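Local coordinates for minor fimbrium subunit Mfa5 (Porphyromonas gingivalis ATCC 33277, PDB 6TO1), which serves as an accessory subunit of the minor fimbriae, cell-surface pili that mediate biofilm formation and adhesion to host cells and other oral bacteria, at residues 241-247 with 306-312; 155-160 with 393-398. All coordinates share one frame; numbering follows the deposited sequence.

Interaction 1 (241-247 with 306-312); sequences QYPVKNV and KFDYSNL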
loop_
_atom_site.group_PDB
_atom_site.type_symbol
_atom_site.label_atom_id
_atom_site.label_comp_id
_atom_site.label_asym_id
_atom_site.label_seq_id
_atom_site.Cartn_x
_atom_site.Cartn_y
_atom_site.Cartn_z
ATOM N N GLN A 241 -0.324 35.174 -29.860
ATOM C CA GLN A 241 -0.687 35.241 -28.452
ATOM C C GLN A 241 -2.000 35.995 -28.281
ATOM O O GLN A 241 -2.550 36.575 -29.224
ATOM C CB GLN A 241 0.431 35.896 -27.630
ATOM C CG GLN A 241 0.513 37.398 -27.795
ATOM C CD GLN A 241 1.416 38.045 -26.757
ATOM O OE1 GLN A 241 2.627 38.005 -26.862
ATOM N NE2 GLN A 241 0.816 38.626 -25.739
ATOM N N TYR A 242 -2.492 35.997 -27.030
ATOM C CA TYR A 242 -3.712 36.714 -26.723
ATOM C C TYR A 242 -3.431 38.188 -26.442
ATOM O O TYR A 242 -2.350 38.550 -25.951
ATOM C CB TYR A 242 -4.415 36.108 -25.498
ATOM C CG TYR A 242 -4.997 34.741 -25.756
ATOM C CD1 TYR A 242 -5.823 34.522 -26.860
ATOM C CD2 TYR A 242 -4.713 33.670 -24.912
ATOM C CE1 TYR A 242 -6.350 33.287 -27.113
ATOM C CE2 TYR A 242 -5.238 32.412 -25.155
ATOM C CZ TYR A 242 -6.048 32.231 -26.271
ATOM O OH TYR A 242 -6.575 31.000 -26.532
ATOM N N PRO A 243 -4.434 39.036 -26.659
ATOM C CA PRO A 243 -4.277 40.460 -26.363
ATOM C C PRO A 243 -4.038 40.722 -24.889
ATOM O O PRO A 243 -4.511 39.992 -24.013
ATOM C CB PRO A 243 -5.616 41.071 -26.800
ATOM C CG PRO A 243 -6.234 40.072 -27.716
ATOM C CD PRO A 243 -5.747 38.727 -27.258
ATOM N N VAL A 244 -3.328 41.803 -24.631
ATOM C CA VAL A 244 -3.051 42.284 -23.286
ATOM C C VAL A 244 -4.007 43.439 -22.986
ATOM O O VAL A 244 -4.051 44.425 -23.727
ATOM C CB VAL A 244 -1.591 42.739 -23.162
ATOM C CG1 VAL A 244 -1.350 43.411 -21.813
ATOM C CG2 VAL A 244 -0.608 41.578 -23.365
ATOM N N LYS A 245 -4.722 43.340 -21.875
ATOM C CA LYS A 245 -5.689 44.352 -21.472
ATOM C C LYS A 245 -4.995 45.572 -20.905
ATOM O O LYS A 245 -3.988 45.457 -20.189
ATOM C CB LYS A 245 -6.639 43.793 -20.413
ATOM C CG LYS A 245 -7.436 42.613 -20.859
ATOM C CD LYS A 245 -8.406 42.238 -19.723
ATOM C CE LYS A 245 -9.561 41.403 -20.211
ATOM N NZ LYS A 245 -10.547 41.133 -19.106
ATOM N N ASN A 246 -5.529 46.745 -21.263
ATOM C CA ASN A 246 -5.012 48.034 -20.807
ATOM C C ASN A 246 -3.497 48.077 -20.898
ATOM O O ASN A 246 -2.794 48.382 -19.935
ATOM C CB ASN A 246 -5.470 48.333 -19.385
ATOM C CG ASN A 246 -6.969 48.355 -19.261
ATOM O OD1 ASN A 246 -7.550 47.630 -18.452
ATOM N ND2 ASN A 246 -7.607 49.175 -20.079
ATOM N N VAL A 247 -2.986 47.786 -22.094
ATOM C CA VAL A 247 -1.554 47.583 -22.242
ATOM C C VAL A 247 -0.819 48.900 -22.027
ATOM O O VAL A 247 -1.280 49.980 -22.441
ATOM C CB VAL A 247 -1.245 46.966 -23.615
ATOM C CG1 VAL A 247 -1.673 47.928 -24.749
ATOM C CG2 VAL A 247 0.225 46.576 -23.705
ATOM N N LYS A 306 -4.237 40.267 -16.829
ATOM C CA LYS A 306 -3.811 41.106 -17.939
ATOM C C LYS A 306 -4.143 40.529 -19.317
ATOM O O LYS A 306 -4.033 41.257 -20.311
ATOM C CB LYS A 306 -2.309 41.365 -17.815
ATOM C CG LYS A 306 -1.978 42.654 -17.077
ATOM C CD LYS A 306 -1.931 43.795 -18.105
ATOM C CE LYS A 306 -1.486 45.065 -17.510
ATOM N NZ LYS A 306 -1.747 46.149 -18.472
ATOM N N PHE A 307 -4.524 39.256 -19.429
ATOM C CA PHE A 307 -4.815 38.693 -20.736
ATOM C C PHE A 307 -6.308 38.670 -21.009
ATOM O O PHE A 307 -7.120 38.396 -20.117
ATOM C CB PHE A 307 -4.248 37.280 -20.879
ATOM C CG PHE A 307 -2.758 37.236 -20.933
ATOM C CD1 PHE A 307 -2.076 37.659 -22.054
ATOM C CD2 PHE A 307 -2.027 36.779 -19.847
ATOM C CE1 PHE A 307 -0.667 37.623 -22.082
ATOM C CE2 PHE A 307 -0.669 36.731 -19.872
ATOM C CZ PHE A 307 0.022 37.148 -21.007
ATOM N N ASP A 308 -6.671 38.957 -22.250
ATOM C CA ASP A 308 -8.054 38.858 -22.684
ATOM C C ASP A 308 -8.264 37.460 -23.252
ATOM O O ASP A 308 -7.793 37.142 -24.345
ATOM C CB ASP A 308 -8.402 39.938 -23.703
ATOM C CG ASP A 308 -9.863 39.912 -24.105
ATOM O OD1 ASP A 308 -10.635 39.035 -23.647
ATOM O OD2 ASP A 308 -10.221 40.788 -24.915
ATOM N N TYR A 309 -8.986 36.635 -22.500
ATOM C CA TYR A 309 -9.286 35.274 -22.909
ATOM C C TYR A 309 -10.713 35.118 -23.420
ATOM O O TYR A 309 -11.146 33.995 -23.692
ATOM C CB TYR A 309 -9.101 34.322 -21.741
ATOM C CG TYR A 309 -7.721 34.207 -21.122
ATOM C CD1 TYR A 309 -6.663 33.618 -21.813
ATOM C CD2 TYR A 309 -7.503 34.622 -19.822
ATOM C CE1 TYR A 309 -5.407 33.463 -21.211
ATOM C CE2 TYR A 309 -6.262 34.464 -19.205
ATOM C CZ TYR A 309 -5.225 33.871 -19.907
ATOM O OH TYR A 309 -4.018 33.727 -19.298
ATOM N N SER A 310 -11.447 36.217 -23.574
ATOM C CA SER A 310 -12.875 36.132 -23.905
ATOM C C SER A 310 -13.127 35.406 -25.220
ATOM O O SER A 310 -14.156 34.738 -25.371
ATOM C CB SER A 310 -13.470 37.541 -23.940
ATOM O OG SER A 310 -12.949 38.299 -25.030
ATOM N N ASN A 311 -12.198 35.513 -26.167
ATOM C CA ASN A 311 -12.203 34.791 -27.438
ATOM C C ASN A 311 -10.923 33.970 -27.502
ATOM O O ASN A 311 -9.840 34.538 -27.669
ATOM C CB ASN A 311 -12.267 35.774 -28.602
ATOM C CG ASN A 311 -12.108 35.104 -29.934
ATOM O OD1 ASN A 311 -12.069 33.878 -30.035
ATOM N ND2 ASN A 311 -12.025 35.902 -30.979
ATOM N N LEU A 312 -11.036 32.645 -27.368
ATOM C CA LEU A 312 -9.841 31.795 -27.350
ATOM C C LEU A 312 -9.151 31.674 -28.713
ATOM O O LEU A 312 -8.071 31.069 -28.785
ATOM C CB LEU A 312 -10.194 30.415 -26.824
ATOM C CG LEU A 312 -10.550 30.370 -25.338
ATOM C CD1 LEU A 312 -10.871 28.906 -25.005
ATOM C CD2 LEU A 312 -9.462 30.927 -24.446
HETATM O O HOH W 1 -11.957 39.478 -20.650
#
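Tyr242 reaches across to 308-312 with its whole side chain. Its CB and CG lie near Asp308 O, the former at 3.7 Å. One flank of the ring, CD2 and CE2, approaches CD1 of Tyr309, with the two ring planes at 78° in an oblique pairing; on the other flank CE1 passes Asn311 O and Leu312 O. At the tip, Tyr242 OH donates to Leu312 O over 2.7 Å, with that oxygen at the ring edge, while Leu312 CD2 packs against the hydroxyl. A chi1 of -69° sets CG beside the backbone N and opposite the carbonyl carbon, which sends the ring along 308-312.

The backbones meet on both sides of Val244 and Phe307. Asp308 N donates to Pro243 O at 3.0 Å and Lys245 N to Lys306 O at 2.7 Å, both nearly straight. Beyond them, Lys306, its chain bent at chi2, brings NZ to Lys245 O at 2.9 Å; Asp251 forms a salt bridge with the same ammonium. A water accepts from Lys245 NZ and donates weakly to Asp308 OD1. That carboxylate oxygen also receives Ser310 N at 2.9 Å, which closes an Asx turn. Two loops of the von Willebrand factor A region are therefore joined by a single beta bridge, Val244 with Phe307, rather than by an extended sheet.

Interaction 2 (155-160 with 393-398); sequences RFVKKM and LAAAFD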
loop_
_atom_site.group_PDB
_atom_site.type_symbol
_atom_site.label_atom_id
_atom_site.label_comp_id
_atom_site.label_asym_id
_atom_site.label_seq_id
_atom_site.Cartn_x
_atom_site.Cartn_y
_atom_site.Cartn_z
ATOM N N ARG A 155 2.909 6.949 -29.477
ATOM C CA ARG A 155 3.693 6.119 -28.579
ATOM C C ARG A 155 3.477 6.519 -27.128
ATOM O O ARG A 155 3.382 5.648 -26.256
ATOM C CB ARG A 155 5.167 6.185 -28.959
ATOM C CG ARG A 155 6.015 5.243 -28.111
ATOM C CD ARG A 155 7.517 5.470 -28.307
ATOM N NE ARG A 155 8.284 4.913 -27.189
ATOM C CZ ARG A 155 8.932 3.752 -27.225
ATOM N NH1 ARG A 155 8.911 3.008 -28.324
ATOM N NH2 ARG A 155 9.598 3.329 -26.157
ATOM N N PHE A 156 3.409 7.830 -26.850
ATOM C CA PHE A 156 3.178 8.296 -25.487
ATOM C C PHE A 156 1.803 7.857 -24.982
ATOM O O PHE A 156 1.657 7.416 -23.836
ATOM C CB PHE A 156 3.280 9.834 -25.414
ATOM C CG PHE A 156 4.616 10.395 -25.819
ATOM C CD1 PHE A 156 5.770 9.634 -25.730
ATOM C CD2 PHE A 156 4.716 11.698 -26.272
ATOM C CE1 PHE A 156 6.993 10.167 -26.098
ATOM C CE2 PHE A 156 5.942 12.237 -26.642
ATOM C CZ PHE A 156 7.078 11.470 -26.568
ATOM N N VAL A 157 0.770 8.019 -25.816
ATOM C CA VAL A 157 -0.570 7.591 -25.418
ATOM C C VAL A 157 -0.557 6.120 -25.023
ATOM O O VAL A 157 -1.055 5.737 -23.960
ATOM C CB VAL A 157 -1.580 7.862 -26.546
ATOM C CG1 VAL A 157 -2.868 7.121 -26.294
ATOM C CG2 VAL A 157 -1.818 9.382 -26.677
ATOM N N LYS A 158 0.016 5.280 -25.871
ATOM C CA LYS A 158 0.010 3.845 -25.610
ATOM C C LYS A 158 0.849 3.469 -24.401
ATOM O O LYS A 158 0.507 2.525 -23.690
ATOM C CB LYS A 158 0.514 3.114 -26.846
ATOM C CG LYS A 158 -0.399 3.284 -28.043
ATOM C CD LYS A 158 0.220 2.655 -29.280
ATOM C CE LYS A 158 -0.618 2.890 -30.520
ATOM N NZ LYS A 158 0.139 2.519 -31.755
ATOM N N LYS A 159 1.944 4.188 -24.157
ATOM C CA LYS A 159 2.765 3.940 -22.983
ATOM C C LYS A 159 2.047 4.319 -21.696
ATOM O O LYS A 159 2.158 3.616 -20.682
ATOM C CB LYS A 159 4.080 4.712 -23.139
ATOM C CG LYS A 159 5.164 4.299 -22.201
ATOM C CD LYS A 159 6.389 5.165 -22.423
ATOM C CE LYS A 159 7.308 4.583 -23.479
ATOM N NZ LYS A 159 8.544 5.419 -23.586
ATOM N N MET A 160 1.290 5.408 -21.703
ATOM C CA MET A 160 0.598 5.829 -20.489
ATOM C C MET A 160 -0.726 5.109 -20.297
ATOM O O MET A 160 -1.216 5.054 -19.172
ATOM C CB MET A 160 0.448 7.352 -20.527
ATOM C CG MET A 160 1.809 8.073 -20.382
ATOM S SD MET A 160 1.473 9.930 -20.249
ATOM C CE MET A 160 1.122 10.450 -21.504
ATOM N N LEU A 393 12.802 10.385 -27.164
ATOM C CA LEU A 393 11.400 10.032 -27.378
ATOM C C LEU A 393 11.113 8.616 -26.902
ATOM O O LEU A 393 10.072 8.356 -26.285
ATOM C CB LEU A 393 11.047 10.174 -28.856
ATOM C CG LEU A 393 11.117 11.568 -29.465
ATOM C CD1 LEU A 393 10.974 11.569 -30.969
ATOM C CD2 LEU A 393 10.031 12.466 -28.827
ATOM N N ALA A 394 12.028 7.683 -27.165
ATOM C CA ALA A 394 11.773 6.295 -26.804
ATOM C C ALA A 394 11.709 6.112 -25.295
ATOM O O ALA A 394 10.954 5.264 -24.804
ATOM C CB ALA A 394 12.853 5.396 -27.409
ATOM N N ALA A 395 12.479 6.891 -24.546
ATOM C CA ALA A 395 12.567 6.729 -23.108
ATOM C C ALA A 395 11.489 7.475 -22.330
ATOM O O ALA A 395 11.336 7.229 -21.132
ATOM C CB ALA A 395 13.943 7.197 -22.620
ATOM N N ALA A 396 10.719 8.347 -22.968
ATOM C CA ALA A 396 9.911 9.288 -22.206
ATOM C C ALA A 396 8.610 8.680 -21.683
ATOM O O ALA A 396 7.965 7.864 -22.342
ATOM C CB ALA A 396 9.571 10.503 -23.079
ATOM N N PHE A 397 8.206 9.145 -20.493
ATOM C CA PHE A 397 6.878 8.867 -19.903
ATOM C C PHE A 397 6.687 7.381 -19.605
ATOM O O PHE A 397 5.608 6.823 -19.823
ATOM C CB PHE A 397 5.739 9.407 -20.785
ATOM C CG PHE A 397 5.902 10.869 -21.101
ATOM C CD1 PHE A 397 5.876 11.798 -20.078
ATOM C CD2 PHE A 397 6.157 11.295 -22.381
ATOM C CE1 PHE A 397 6.086 13.120 -20.331
ATOM C CE2 PHE A 397 6.369 12.636 -22.642
ATOM C CZ PHE A 397 6.343 13.535 -21.618
ATOM N N ASP A 398 7.730 6.752 -19.064
ATOM C CA ASP A 398 7.690 5.308 -18.841
ATOM C C ASP A 398 6.719 4.935 -17.724
ATOM O O ASP A 398 5.998 3.934 -17.831
ATOM C CB ASP A 398 9.090 4.789 -18.505
ATOM C CG ASP A 398 9.863 4.335 -19.728
ATOM O OD1 ASP A 398 9.257 4.206 -20.816
ATOM O OD2 ASP A 398 11.090 4.109 -19.596
#
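The Phe156 ring takes Phe397 CD2 over one face, 3.7 Å above its plane, and has Leu393 O at its edge. Phe397 presents its own edge, with Phe156 CD1 lying near its plane. Centroids 5.0 Å apart and planes at 76° define a T-shaped (edge-to-face) pair. This pair sits where helix 143-160 meets helix 390-395 and the chain that follows it in a von Willebrand factor A domain, a Rossmann-like alpha/beta fold; both rings also touch Ile361 of the central-sheet strand 357-362, and His359 of that strand makes a further edge-to-face contact with Phe397. The guanidinium of Arg155 is the third flat group: Ala394 CA and CB lie over one of its faces.

Apolar contacts extend the ring pair. Phe156 CZ meets Leu393 CD2 at 3.8 Å, and Ala396 CB approaches CE1 obliquely. Met160 packs CG against Phe397 CB, while its sulfur stands 5.3 Å from the Phe397 centroid, an oblique Met-aromatic contact.

Toward the exposed residues Arg155 and Asp398 the contact becomes polar. Lys159 starts with CG opposite its backbone N (chi1 -165°), which aims the chain at 394-398, and a bend at chi3 carries the ammonium to the carbonyls of Ala394 and Ala396. Its CD runs beside Ala396 O and Phe397 O. Arg155 NH2 also reaches Ala394 O, but at 128° that bond is weak; this oxygen is shared with Lys159 NZ, and the two cations probably enhance its polarisation. Three bonds grip Lys159 NZ: Ala396 O at 2.8 Å, Asp398 OD1 at 3.1 Å in a salt bridge on the syn side but well out of the carboxylate plane, and Ala394 O at 2.7 Å, with the nitrogen above that carbonyl's plane.

From the N terminus, the chain first passes 155-160 at the end of helix 143-160, opening interaction 2. After strand 227-234 it reaches 241-247, opening interaction 1, which 306-312 closes after 58 intervening residues that include helix 262-272 and strands 252-253 and 296-298. Helix 340-353 and strand 357-362 follow before 393-398 closes interaction 2, with 232 residues between its segments. Both ends of the shorter loop lie within the longer one, so the contacts nest without crossing. Interaction 2 joins helix 143-160 to helix 390-395 and the turn after it, beside the main sheet, whereas interaction 1 pins together two loops near helices 209-220 and 340-353. Their centres lie about 35 Å apart and their nearest atoms about 22 Å.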